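PDB 6ANY: Bm4233, isoform b from Brugia malayi, which probably binds and transports sterols as a secreted venom allergen-like protein of the CAP superfamily, and is a vaccine candidate for lymphatic filariasis. Local coordinates for residues C66-S71 / A85-E90; K105-E110 / A162-S167; E90-L95 / I150-D155; G5-P10 / W62-V67; Q11-I16 / Q54-A59. All blocks are in the same frame, centred on the assembly; numbering follows the deposited sequence.

Contact 1: residues C66-S71 / A85-E90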
# COMPACT_ATOMS: atom_id res chain seq x y z
N CYS A 66 16.04 -7.30 9.68
CA CYS A 66 16.13 -6.09 10.47
C CYS A 66 16.99 -5.02 9.78
O CYS A 66 17.84 -4.36 10.38
CB CYS A 66 16.63 -6.40 11.86
SG CYS A 66 15.45 -7.33 12.85
N VAL A 67 16.76 -4.84 8.48
CA VAL A 67 17.48 -3.84 7.74
C VAL A 67 16.50 -2.86 7.21
O VAL A 67 15.57 -3.23 6.44
CB VAL A 67 18.21 -4.49 6.54
CG1 VAL A 67 18.85 -3.44 5.68
CG2 VAL A 67 19.34 -5.44 7.02
N PHE A 68 16.73 -1.58 7.53
CA PHE A 68 15.90 -0.51 6.99
C PHE A 68 16.37 -0.19 5.60
O PHE A 68 17.22 0.72 5.40
CB PHE A 68 16.00 0.75 7.87
CG PHE A 68 15.14 1.86 7.41
CD1 PHE A 68 13.72 1.71 7.33
CD2 PHE A 68 15.69 3.06 6.99
CE1 PHE A 68 12.93 2.75 6.87
CE2 PHE A 68 14.86 4.14 6.55
CZ PHE A 68 13.49 3.99 6.51
N GLY A 69 15.84 -0.92 4.63
CA GLY A 69 16.18 -0.71 3.22
C GLY A 69 15.43 -1.68 2.35
O GLY A 69 14.74 -2.59 2.82
N HIS A 70 15.61 -1.54 1.06
CA HIS A 70 14.99 -2.45 0.13
C HIS A 70 15.69 -3.82 0.06
O HIS A 70 16.93 -3.93 0.09
CB HIS A 70 14.94 -1.83 -1.30
CG HIS A 70 13.79 -0.88 -1.49
ND1 HIS A 70 12.47 -1.28 -1.36
CD2 HIS A 70 13.76 0.46 -1.78
CE1 HIS A 70 11.68 -0.24 -1.59
NE2 HIS A 70 12.43 0.83 -1.83
N SER A 71 14.90 -4.85 -0.21
CA SER A 71 15.45 -6.13 -0.51
C SER A 71 16.08 -6.05 -1.88
O SER A 71 15.82 -5.12 -2.59
CB SER A 71 14.44 -7.26 -0.41
OG SER A 71 13.37 -7.14 -1.28
N ALA A 85 10.06 1.79 9.31
CA ALA A 85 10.67 1.50 10.61
C ALA A 85 10.29 2.52 11.70
O ALA A 85 9.95 3.67 11.43
CB ALA A 85 12.17 1.42 10.53
N TYR A 86 10.31 2.04 12.91
CA TYR A 86 10.16 2.87 14.05
C TYR A 86 11.24 2.52 15.00
O TYR A 86 11.37 1.34 15.37
CB TYR A 86 8.82 2.61 14.77
CG TYR A 86 8.51 3.64 15.78
CD1 TYR A 86 7.89 4.85 15.42
CD2 TYR A 86 8.85 3.45 17.10
CE1 TYR A 86 7.58 5.81 16.36
CE2 TYR A 86 8.55 4.43 18.08
CZ TYR A 86 7.93 5.61 17.70
OH TYR A 86 7.60 6.56 18.64
N TRP A 87 11.98 3.54 15.44
CA TRP A 87 13.13 3.35 16.29
C TRP A 87 12.86 3.90 17.65
O TRP A 87 12.65 5.09 17.78
CB TRP A 87 14.37 4.02 15.72
CG TRP A 87 14.84 3.47 14.48
CD1 TRP A 87 15.73 2.48 14.32
CD2 TRP A 87 14.53 3.95 13.18
NE1 TRP A 87 15.98 2.26 12.97
CE2 TRP A 87 15.25 3.17 12.26
CE3 TRP A 87 13.68 4.94 12.69
CZ2 TRP A 87 15.16 3.36 10.90
CZ3 TRP A 87 13.59 5.12 11.32
CH2 TRP A 87 14.33 4.32 10.46
N SER A 88 12.86 3.02 18.66
CA SER A 88 12.60 3.43 20.03
C SER A 88 13.85 3.23 20.93
O SER A 88 14.83 2.61 20.52
CB SER A 88 11.38 2.67 20.54
OG SER A 88 11.03 3.02 21.88
N SER A 89 13.83 3.85 22.11
CA SER A 89 14.80 3.59 23.19
C SER A 89 14.25 2.59 24.23
O SER A 89 14.95 2.22 25.12
CB SER A 89 15.18 4.93 23.89
OG SER A 89 14.04 5.56 24.45
N GLU A 90 13.03 2.10 24.03
CA GLU A 90 12.39 1.04 24.81
C GLU A 90 11.83 -0.05 23.86
O GLU A 90 11.83 0.07 22.63
CB GLU A 90 11.18 1.64 25.54
CG GLU A 90 11.49 2.71 26.57
CD GLU A 90 10.24 3.41 27.08
OE1 GLU A 90 9.10 2.84 26.89
OE2 GLU A 90 10.40 4.52 27.66
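Phe68 and Trp87 meet as a T-shaped (edge-to-face) aromatic pair, with the six-membered ring of Trp87 supplying the edge and Phe68 the face. The ring centroids are 5.0 Å apart. Trp87 CH2 lies 3.8 Å above the Phe68 plane, over the centre of that ring. The neighbouring corner, Trp87 CZ2, comes to 3.8 Å from Phe68 CG, so two adjacent C-H groups of the indole point into one face of the phenyl. With Phe68 CG opposite its own backbone N (chi1 -178°), the ring is carried across to the strand; it stands broadside to the indole, the two planes at 79°.

Ala85 fills the angle between the two rings. Its CB is 3.6 Å from Phe68 CD1, an oblique approach, and the same methyl stands 3.5 Å above the Trp87 ring, toward the rim of that face. Ala85 and Trp87 share this side of the strand through its two-residue repeat.

Phe68 is itself the centre of an inverse gamma turn, closed by a weak bond from Gly69 N to Val67 O. The turn belongs to the loop after helix 53-63, tied by a disulfide from Cys66 to Cys154, just past strand 145-153. Strand 80-87, an outermost strand of the central sheet, places Ala85 on Ile161 and Trp87 on Thr159 of strand 159-167, while Phe68 also touches Val83.

Contact 2: residues K105-E110 / A162-S167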
# COMPACT_ATOMS: atom_id res chain seq x y z
N LYS A 105 -0.05 4.58 7.26
CA LYS A 105 -0.27 6.04 7.51
C LYS A 105 0.99 6.84 7.13
O LYS A 105 0.91 7.91 6.51
CB LYS A 105 -0.59 6.29 8.97
CG LYS A 105 -2.05 6.20 9.30
CD LYS A 105 -2.30 5.95 10.78
CE LYS A 105 -1.88 7.15 11.58
NZ LYS A 105 -1.85 6.74 13.02
N SER A 106 2.13 6.30 7.43
CA SER A 106 3.38 6.94 7.13
C SER A 106 3.63 7.03 5.63
O SER A 106 3.82 8.08 5.09
CB SER A 106 4.53 6.23 7.79
OG SER A 106 5.72 6.80 7.36
N TRP A 107 3.53 5.93 4.95
CA TRP A 107 3.64 5.90 3.46
C TRP A 107 2.61 6.79 2.78
O TRP A 107 2.92 7.59 1.85
CB TRP A 107 3.53 4.47 2.93
CG TRP A 107 4.58 3.54 3.51
CD1 TRP A 107 5.81 3.90 3.92
CD2 TRP A 107 4.46 2.13 3.78
NE1 TRP A 107 6.53 2.79 4.38
CE2 TRP A 107 5.71 1.69 4.31
CE3 TRP A 107 3.45 1.20 3.63
CZ2 TRP A 107 5.93 0.37 4.69
CZ3 TRP A 107 3.67 -0.10 4.00
CH2 TRP A 107 4.91 -0.49 4.56
N TRP A 108 1.39 6.66 3.24
CA TRP A 108 0.27 7.38 2.66
C TRP A 108 0.40 8.88 2.89
O TRP A 108 -0.03 9.68 2.01
CB TRP A 108 -1.07 6.87 3.20
CG TRP A 108 -2.22 7.36 2.38
CD1 TRP A 108 -2.91 8.55 2.54
CD2 TRP A 108 -2.79 6.72 1.22
NE1 TRP A 108 -3.87 8.65 1.57
CE2 TRP A 108 -3.83 7.55 0.75
CE3 TRP A 108 -2.52 5.54 0.53
CZ2 TRP A 108 -4.62 7.20 -0.31
CZ3 TRP A 108 -3.32 5.21 -0.54
CH2 TRP A 108 -4.32 6.05 -0.97
N SER A 109 1.04 9.28 4.00
CA SER A 109 1.17 10.69 4.33
C SER A 109 1.97 11.46 3.28
O SER A 109 1.96 12.70 3.27
CB SER A 109 1.86 10.89 5.71
OG SER A 109 3.30 10.67 5.63
N GLU A 110 2.68 10.75 2.41
CA GLU A 110 3.34 11.39 1.25
C GLU A 110 2.40 12.19 0.38
O GLU A 110 2.84 13.19 -0.25
CB GLU A 110 4.13 10.36 0.41
CG GLU A 110 5.35 9.84 1.10
CD GLU A 110 6.00 8.68 0.41
OE1 GLU A 110 5.44 8.15 -0.57
OE2 GLU A 110 7.10 8.28 0.85
N ALA A 162 8.52 -2.83 9.37
CA ALA A 162 7.42 -3.40 8.64
C ALA A 162 7.71 -3.35 7.13
O ALA A 162 8.10 -2.33 6.61
CB ALA A 162 6.15 -2.65 8.96
N ILE A 163 7.50 -4.46 6.45
CA ILE A 163 7.75 -4.56 5.02
C ILE A 163 6.45 -5.02 4.33
O ILE A 163 5.85 -5.99 4.71
CB ILE A 163 8.85 -5.60 4.70
CG1 ILE A 163 10.12 -5.38 5.57
CG2 ILE A 163 9.14 -5.61 3.21
CD1 ILE A 163 10.88 -4.12 5.35
N CYS A 164 6.04 -4.30 3.31
CA CYS A 164 4.87 -4.69 2.52
C CYS A 164 5.30 -4.87 1.09
O CYS A 164 6.05 -4.03 0.54
CB CYS A 164 3.74 -3.68 2.67
SG CYS A 164 2.80 -3.71 4.20
N HIS A 165 4.84 -5.97 0.50
CA HIS A 165 4.97 -6.31 -0.92
C HIS A 165 3.65 -6.24 -1.68
O HIS A 165 2.60 -6.65 -1.18
CB HIS A 165 5.55 -7.70 -1.08
CG HIS A 165 7.01 -7.76 -0.79
ND1 HIS A 165 7.73 -8.94 -0.77
CD2 HIS A 165 7.90 -6.78 -0.53
CE1 HIS A 165 8.99 -8.68 -0.54
NE2 HIS A 165 9.13 -7.38 -0.41
N TYR A 166 3.72 -5.74 -2.90
CA TYR A 166 2.52 -5.45 -3.71
C TYR A 166 2.65 -6.07 -5.06
O TYR A 166 3.72 -6.03 -5.65
CB TYR A 166 2.33 -3.95 -3.89
CG TYR A 166 2.39 -3.13 -2.59
CD1 TYR A 166 3.59 -2.90 -1.96
CD2 TYR A 166 1.24 -2.61 -2.03
CE1 TYR A 166 3.64 -2.16 -0.78
CE2 TYR A 166 1.27 -1.91 -0.87
CZ TYR A 166 2.47 -1.67 -0.25
OH TYR A 166 2.38 -0.92 0.90
N SER A 167 1.55 -6.62 -5.57
CA SER A 167 1.56 -7.22 -6.91
C SER A 167 0.21 -7.04 -7.60
O SER A 167 -0.84 -7.25 -7.00
CB SER A 167 1.91 -8.71 -6.82
OG SER A 167 1.83 -9.32 -8.10
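Trp107 reaches from its helix to strand 162-167 with the outer rim of the indole, and the contacts there are mainly with sulfur and oxygen atoms. Its CG lies beside the backbone N and anti to the carbonyl carbon (chi1 -59°), which sends the indole toward the strand. The sulfur-aromatic contact is edge-on: Cys164 SG is 4.9 Å from the centroid of the six-membered ring and 86° off the ring normal, hence almost in the indole plane. Its closest ring atom is Trp107 CZ3, 3.7 Å from Cys164 SG, and Cys164 CB packs at 3.8 Å from the same carbon. The sulfur is half of the disulfide to Cys148 on the adjacent strand 145-153, so the indole rim abuts a cross-strand link.

Two oxygen atoms flank that contact. Tyr166 OH approaches obliquely, 3.5 Å from Trp107 CZ3, and Ala162 O sits at the indole edge, 4.0 Å from Trp107 CZ2. Ala162, Cys164 and Tyr166 alternate along the strand, which puts all three on the face of the sheet turned to helix 99-108. That helix belongs to a helical layer of the CAP alpha-beta-alpha sandwich, and the strand carries the Cys-His-Tyr sequence of the family's second CAP signature.

The polar ends are satisfied by the neighbouring strand 80-87: Trp107 NE1 donates to Val83 O, and Tyr166 OH is hydrogen-bonded to Asn82 ND2. Trp107 also meets the ring of His134, whose ND1 bonds Glu110 OE2. Within 105-110, Ser109 OG donates to Ser106 O over 2.7 Å, in the carbonyl plane and on a lone pair.

Contact 3: residues E90-L95 / I150-D155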
# COMPACT_ATOMS: atom_id res chain seq x y z
N GLU A 90 13.03 2.10 24.03
CA GLU A 90 12.39 1.04 24.81
C GLU A 90 11.83 -0.05 23.86
O GLU A 90 11.83 0.07 22.63
CB GLU A 90 11.18 1.64 25.54
CG GLU A 90 11.49 2.71 26.57
CD GLU A 90 10.24 3.41 27.08
OE1 GLU A 90 9.10 2.84 26.89
OE2 GLU A 90 10.40 4.52 27.66
N SER A 91 11.28 -1.09 24.45
CA SER A 91 10.69 -2.20 23.73
C SER A 91 9.57 -1.72 22.83
O SER A 91 8.75 -0.92 23.24
CB SER A 91 10.10 -3.24 24.69
OG SER A 91 9.37 -4.21 23.93
N VAL A 92 9.55 -2.25 21.62
CA VAL A 92 8.46 -1.96 20.66
C VAL A 92 7.33 -2.99 20.62
O VAL A 92 6.50 -2.97 19.71
CB VAL A 92 9.04 -1.72 19.24
CG1 VAL A 92 10.03 -0.55 19.33
CG2 VAL A 92 9.73 -2.93 18.66
N GLU A 93 7.26 -3.89 21.60
CA GLU A 93 6.29 -5.02 21.54
C GLU A 93 4.88 -4.51 21.54
O GLU A 93 3.99 -5.11 20.88
CB GLU A 93 6.47 -6.07 22.66
CG GLU A 93 7.34 -7.31 22.37
CD GLU A 93 7.06 -8.01 21.02
OE1 GLU A 93 6.01 -8.70 20.94
OE2 GLU A 93 7.92 -7.87 20.06
N LYS A 94 4.66 -3.43 22.28
CA LYS A 94 3.39 -2.75 22.29
C LYS A 94 2.97 -2.15 20.92
O LYS A 94 1.79 -1.79 20.76
CB LYS A 94 3.44 -1.63 23.31
CG LYS A 94 3.71 -2.06 24.75
CD LYS A 94 2.57 -1.74 25.73
CE LYS A 94 2.73 -2.52 27.06
NZ LYS A 94 3.57 -1.86 28.13
N LEU A 95 3.93 -1.95 19.99
CA LEU A 95 3.66 -1.36 18.71
C LEU A 95 3.43 -2.40 17.66
O LEU A 95 3.03 -2.03 16.55
CB LEU A 95 4.78 -0.40 18.25
CG LEU A 95 5.25 0.67 19.25
CD1 LEU A 95 6.45 1.37 18.70
CD2 LEU A 95 4.10 1.63 19.56
N ILE A 150 6.56 -8.37 9.48
CA ILE A 150 6.90 -7.51 10.59
C ILE A 150 7.95 -8.13 11.49
O ILE A 150 7.90 -9.35 11.84
CB ILE A 150 5.62 -7.23 11.40
CG1 ILE A 150 4.66 -6.37 10.58
CG2 ILE A 150 5.96 -6.50 12.70
CD1 ILE A 150 3.23 -6.35 11.13
N ALA A 151 8.86 -7.29 11.95
CA ALA A 151 9.93 -7.71 12.88
C ALA A 151 9.97 -6.75 14.02
O ALA A 151 10.10 -5.58 13.79
CB ALA A 151 11.27 -7.75 12.18
N THR A 152 9.90 -7.23 15.25
CA THR A 152 10.05 -6.40 16.44
C THR A 152 11.16 -6.81 17.37
O THR A 152 11.24 -6.31 18.49
CB THR A 152 8.74 -6.40 17.24
OG1 THR A 152 8.25 -7.74 17.42
CG2 THR A 152 7.72 -5.58 16.52
N ASN A 153 12.01 -7.70 16.90
CA ASN A 153 13.19 -8.14 17.66
C ASN A 153 14.43 -7.36 17.32
O ASN A 153 15.44 -7.51 18.01
CB ASN A 153 13.52 -9.61 17.42
CG ASN A 153 13.81 -9.86 15.98
OD1 ASN A 153 12.90 -9.73 15.18
ND2 ASN A 153 15.04 -10.21 15.64
N CYS A 154 14.34 -6.50 16.30
CA CYS A 154 15.47 -5.70 15.81
C CYS A 154 16.04 -4.82 16.92
O CYS A 154 15.28 -4.33 17.78
CB CYS A 154 14.99 -4.88 14.65
SG CYS A 154 14.12 -5.86 13.34
N ASP A 155 17.37 -4.67 16.95
CA ASP A 155 18.06 -3.87 17.97
C ASP A 155 17.66 -4.16 19.39
O ASP A 155 17.16 -3.29 20.12
CB ASP A 155 17.79 -2.37 17.70
CG ASP A 155 18.44 -1.91 16.42
OD1 ASP A 155 19.50 -2.44 16.11
OD2 ASP A 155 17.89 -1.06 15.69
O HOH W 1 9.89 -6.30 20.92
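Glu93 and Val92 hold Thr152 through one direct hydrogen bond and an apolar contact, joining the loop after strand 80-87 to the last part of strand 145-153, an inner strand of the sheet in the CAP alpha-beta-alpha sandwich. The polar half is Thr152 OG1 donating to Glu93 OE2 over 2.7 Å. The hydroxyl meets that oxygen on its syn side, 18° out of the carboxylate plane. The two side chains cross at about a right angle. A bend at the second torsion of Glu93 (chi2 -47°) brings the carboxylate round to Thr152. Arg96 NH1 is a second partner of Thr152 OG1, and a charged arginine on that oxygen would probably make the hydroxyl a better donor to Glu93.

The apolar half is Val92 CG2, which lies 3.9 Å from Thr152 CB as the two side chains run alongside each other, pointing opposite ways; Leu160 of strand 159-167 also touches Val92. Just before them, Ser91 OG accepts from Glu93 N in an ST turn at 3.2 Å, fixing the start of the glutamate. A water adds a bridge, though not all its bonds are certain: it lies 2.7 Å from Glu93 OE2 and 2.8 Å from Thr152 O.

Contact 4: residues G5-P10 / W62-V67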
# COMPACT_ATOMS: atom_id res chain seq x y z
N GLY A 5 2.49 -20.82 8.55
CA GLY A 5 3.86 -20.42 8.80
C GLY A 5 4.10 -18.93 8.96
O GLY A 5 5.21 -18.54 9.01
N GLY A 6 3.08 -18.10 8.97
CA GLY A 6 3.26 -16.68 9.11
C GLY A 6 3.49 -16.20 10.54
O GLY A 6 3.21 -16.87 11.54
N ARG A 7 4.02 -15.00 10.63
CA ARG A 7 4.36 -14.38 11.92
C ARG A 7 3.46 -13.20 12.21
O ARG A 7 3.68 -12.47 13.17
CB ARG A 7 5.80 -13.93 11.90
CG ARG A 7 6.70 -15.09 11.54
CD ARG A 7 8.13 -14.79 11.79
NE ARG A 7 8.90 -16.00 11.68
CZ ARG A 7 10.20 -16.07 11.89
NH1 ARG A 7 10.90 -14.97 12.16
NH2 ARG A 7 10.80 -17.24 11.81
N LEU A 8 2.47 -13.00 11.36
CA LEU A 8 1.45 -12.01 11.61
C LEU A 8 0.20 -12.67 12.15
O LEU A 8 -0.04 -13.86 11.89
CB LEU A 8 1.15 -11.27 10.29
CG LEU A 8 1.86 -9.94 10.08
CD1 LEU A 8 3.29 -10.17 9.64
CD2 LEU A 8 1.16 -9.09 9.03
N THR A 9 -0.64 -11.91 12.83
CA THR A 9 -1.94 -12.43 13.26
C THR A 9 -2.95 -12.17 12.17
O THR A 9 -2.71 -11.35 11.33
CB THR A 9 -2.43 -11.75 14.53
OG1 THR A 9 -2.54 -10.32 14.29
CG2 THR A 9 -1.50 -12.08 15.69
N PRO A 10 -4.10 -12.87 12.17
CA PRO A 10 -5.12 -12.60 11.19
C PRO A 10 -5.61 -11.19 11.23
O PRO A 10 -5.84 -10.59 10.15
CB PRO A 10 -6.23 -13.57 11.56
CG PRO A 10 -5.49 -14.75 12.24
CD PRO A 10 -4.39 -14.10 12.96
N TRP A 62 12.25 -10.68 4.33
CA TRP A 62 13.04 -9.50 4.35
C TRP A 62 13.02 -8.78 5.68
O TRP A 62 14.07 -8.42 6.16
CB TRP A 62 12.72 -8.57 3.18
CG TRP A 62 13.59 -7.40 3.18
CD1 TRP A 62 13.23 -6.12 3.40
CD2 TRP A 62 15.01 -7.40 3.03
NE1 TRP A 62 14.34 -5.31 3.37
CE2 TRP A 62 15.44 -6.06 3.11
CE3 TRP A 62 15.95 -8.41 2.75
CZ2 TRP A 62 16.76 -5.69 2.95
CZ3 TRP A 62 17.29 -8.04 2.62
CH2 TRP A 62 17.67 -6.69 2.72
N ALA A 63 11.86 -8.71 6.32
CA ALA A 63 11.71 -8.12 7.63
C ALA A 63 12.58 -8.75 8.69
O ALA A 63 13.12 -8.05 9.56
CB ALA A 63 10.23 -8.18 8.06
N ASN A 64 12.69 -10.07 8.66
CA ASN A 64 13.58 -10.84 9.53
C ASN A 64 15.03 -10.37 9.52
O ASN A 64 15.69 -10.58 10.48
CB ASN A 64 13.56 -12.35 9.09
CG ASN A 64 12.22 -13.03 9.43
OD1 ASN A 64 11.39 -12.45 10.14
ND2 ASN A 64 11.99 -14.21 8.90
N GLN A 65 15.50 -9.74 8.44
CA GLN A 65 16.86 -9.21 8.37
C GLN A 65 17.11 -8.01 9.25
O GLN A 65 18.27 -7.75 9.55
CB GLN A 65 17.26 -8.84 6.95
CG GLN A 65 17.19 -9.93 5.94
CD GLN A 65 17.90 -11.17 6.37
OE1 GLN A 65 19.10 -11.15 6.67
NE2 GLN A 65 17.17 -12.27 6.40
N CYS A 66 16.04 -7.30 9.68
CA CYS A 66 16.13 -6.09 10.47
C CYS A 66 16.99 -5.02 9.78
O CYS A 66 17.84 -4.36 10.38
CB CYS A 66 16.63 -6.40 11.86
SG CYS A 66 15.45 -7.33 12.85
N VAL A 67 16.76 -4.84 8.48
CA VAL A 67 17.48 -3.84 7.74
C VAL A 67 16.50 -2.86 7.21
O VAL A 67 15.57 -3.23 6.44
CB VAL A 67 18.21 -4.49 6.54
CG1 VAL A 67 18.85 -3.44 5.68
CG2 VAL A 67 19.34 -5.44 7.02
O HOH W 2 10.58 -12.41 12.85
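Arg7 and Asn64 face each other across the surface, their side chains coming from opposite directions, and a water carries the clear polar link. That water accepts from Arg7 NH1 at 2.7 Å and donates to Asn64 OD1 at 2.8 Å. It sits in the guanidinium plane, at its edge. The arginine gets there as an extended chain from CG to NE.

The direct contact is one of proximity. Asn64 ND2 lies over one face of the guanidinium, 3.5 Å from Arg7 NH1, with the amide and guanidinium planes 39° apart, well short of parallel. Asn64 OD1 has another partner, Gln60 NE2, one turn earlier on helix 53-63.

One backbone bond shapes the asparagine side: Ala63 to Cys66 form a type I beta turn, closed by Cys66 N to Ala63 O at 3.0 Å. Side-chain-to-backbone bonds hold the other side, where Arg7 O accepts from Arg96 NH2 and Thr9 OG1, as N-cap, takes Gln12 N at the start of helix 10-28. In the CAP fold the contact thus joins the N-terminal region to helix 53-63 by a water-mediated polar link at the surface, probably weaker than a direct bridge would be.

Contact 5: residues Q11-I16 / Q54-A59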
# COMPACT_ATOMS: atom_id res chain seq x y z
N GLN A 11 -5.75 -10.66 12.43
CA GLN A 11 -6.19 -9.29 12.61
C GLN A 11 -5.26 -8.22 12.07
O GLN A 11 -5.68 -7.26 11.43
CB GLN A 11 -6.47 -9.00 14.07
CG GLN A 11 -7.27 -7.71 14.20
CD GLN A 11 -8.70 -7.74 13.56
OE1 GLN A 11 -9.33 -8.84 13.36
NE2 GLN A 11 -9.21 -6.50 13.20
N GLN A 12 -3.98 -8.41 12.26
CA GLN A 12 -3.05 -7.52 11.66
C GLN A 12 -3.21 -7.49 10.14
O GLN A 12 -3.16 -6.45 9.55
CB GLN A 12 -1.64 -7.87 12.07
CG GLN A 12 -0.56 -7.03 11.39
CD GLN A 12 0.13 -5.99 12.27
OE1 GLN A 12 0.03 -4.79 12.04
NE2 GLN A 12 0.81 -6.47 13.27
N ARG A 13 -3.38 -8.64 9.51
CA ARG A 13 -3.51 -8.72 8.07
C ARG A 13 -4.77 -8.00 7.62
O ARG A 13 -4.74 -7.17 6.73
CB ARG A 13 -3.61 -10.16 7.66
CG ARG A 13 -2.43 -10.99 8.04
CD ARG A 13 -2.59 -12.40 7.54
NE ARG A 13 -1.40 -13.21 7.83
CZ ARG A 13 -1.29 -14.10 8.80
NH1 ARG A 13 -2.30 -14.43 9.59
NH2 ARG A 13 -0.15 -14.71 8.95
N LYS A 14 -5.86 -8.24 8.33
CA LYS A 14 -7.10 -7.55 8.03
C LYS A 14 -7.01 -6.04 8.20
O LYS A 14 -7.52 -5.29 7.37
CB LYS A 14 -8.22 -7.99 8.95
CG LYS A 14 -8.63 -9.42 8.76
CD LYS A 14 -9.69 -9.90 9.78
CE LYS A 14 -9.35 -11.25 10.43
NZ LYS A 14 -10.56 -12.14 10.49
N ASP A 15 -6.41 -5.59 9.29
CA ASP A 15 -6.31 -4.16 9.52
C ASP A 15 -5.51 -3.46 8.38
O ASP A 15 -5.80 -2.31 7.97
CB ASP A 15 -5.68 -3.91 10.88
CG ASP A 15 -6.60 -4.27 12.04
OD1 ASP A 15 -7.77 -4.60 11.79
OD2 ASP A 15 -6.15 -4.26 13.21
N ILE A 16 -4.47 -4.14 7.91
CA ILE A 16 -3.64 -3.57 6.87
C ILE A 16 -4.46 -3.43 5.60
O ILE A 16 -4.44 -2.36 4.98
CB ILE A 16 -2.43 -4.44 6.57
CG1 ILE A 16 -1.41 -4.23 7.66
CG2 ILE A 16 -1.86 -4.15 5.17
CD1 ILE A 16 -0.36 -5.31 7.72
N GLN A 54 1.61 -15.53 -0.05
CA GLN A 54 2.84 -15.59 -0.83
C GLN A 54 3.62 -14.29 -0.69
O GLN A 54 4.82 -14.34 -0.52
CB GLN A 54 2.50 -15.90 -2.29
CG GLN A 54 3.66 -15.83 -3.28
CD GLN A 54 3.44 -16.66 -4.56
OE1 GLN A 54 2.35 -17.26 -4.81
NE2 GLN A 54 4.51 -16.78 -5.33
N LEU A 55 2.93 -13.16 -0.78
CA LEU A 55 3.56 -11.85 -0.63
C LEU A 55 4.04 -11.62 0.81
O LEU A 55 5.08 -11.07 1.03
CB LEU A 55 2.68 -10.71 -1.13
CG LEU A 55 2.36 -10.69 -2.65
CD1 LEU A 55 1.71 -9.38 -2.96
CD2 LEU A 55 3.68 -10.83 -3.40
N GLU A 56 3.23 -12.04 1.78
CA GLU A 56 3.63 -11.97 3.16
C GLU A 56 4.85 -12.77 3.38
O GLU A 56 5.67 -12.36 4.17
CB GLU A 56 2.49 -12.45 4.07
CG GLU A 56 2.93 -12.99 5.41
CD GLU A 56 1.77 -13.15 6.39
OE1 GLU A 56 0.60 -13.22 6.03
OE2 GLU A 56 2.01 -13.28 7.60
N ASN A 57 4.96 -13.95 2.78
CA ASN A 57 6.16 -14.76 2.99
C ASN A 57 7.45 -14.06 2.47
O ASN A 57 8.50 -14.10 3.16
CB ASN A 57 6.02 -16.19 2.38
CG ASN A 57 4.95 -17.04 3.08
OD1 ASN A 57 4.54 -16.72 4.19
ND2 ASN A 57 4.41 -18.07 2.39
N SER A 58 7.40 -13.43 1.30
CA SER A 58 8.59 -12.78 0.81
C SER A 58 8.89 -11.52 1.64
O SER A 58 10.08 -11.22 1.93
CB SER A 58 8.48 -12.41 -0.67
OG SER A 58 7.29 -11.69 -0.89
N ALA A 59 7.85 -10.79 2.01
CA ALA A 59 8.02 -9.58 2.84
C ALA A 59 8.55 -9.90 4.22
O ALA A 59 9.41 -9.20 4.72
CB ALA A 59 6.71 -8.87 2.96
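Arg13 and Glu56 form a side-on, two-pronged salt bridge between helix 10-28 and helix 53-63. Arg13 NE donates to Glu56 OE1 over 2.7 Å at 165°, close to the guanidinium plane and on the syn lone pair of that oxygen. The second prong, Arg13 NH2 to Glu56 OE2, is 2.9 Å long and more bent, at 152°; here the donor also meets its oxygen on the syn side, but tilted out of the carboxylate plane. The guanidinium and carboxylate planes are 41° apart, so the paired bonds are not coplanar. An extended run from CG to NE carries the arginine across, and the glutamate answers with a chain extended beyond CG, its CG pointing away from the backbone N.

Further polar partners fix the pair. Glu56 OE1 also accepts from Trp51 NE1, and Arg13 NH1 is hydrogen-bonded to Phe1 O, which brings in the N-terminal residue of the chain.

Around the bridge, Arg13 packs on Trp51 and Cys3, and Glu56 touches Cys3 and Leu8. Cys3 is disulfide-bonded to Cys53, at the start of helix 53-63, so bridge and disulfide together join the N-terminal region and helix 10-28 of the CAP fold to that helix.

Both residues are buried, and the CA atoms of Arg13 and Glu56 are 9.3 Å apart, a spacing spanned by the two side chains. The charges probably compensate each other away from bulk solvent, and the extra donor from Trp51 probably helps keep Glu56 ionised.

From the N terminus, contact 4 opens at 5-10 and contact 5 at 11-16. Contact 5 closes first, at 54-59, so it nests within contact 4, which closes at 62-67; together they bring the N-terminal segment and helix 10-28 onto helix 53-63. Contact 1 starts on the residues where contact 4 ends, sharing Cys66 and Val67, and closes onto strand 80-87 at 85-90. Contact 3 then opens at Glu90, which it shares with contact 1, and the Cys66-Cys154 disulfide joins contacts 1, 3 and 4. Contact 2 opens at 105-110, before contact 3 closes at 150-155, and closes after it at 162-167, so these two cross, bringing loop 90-95 and helix 99-108 to the central sheet.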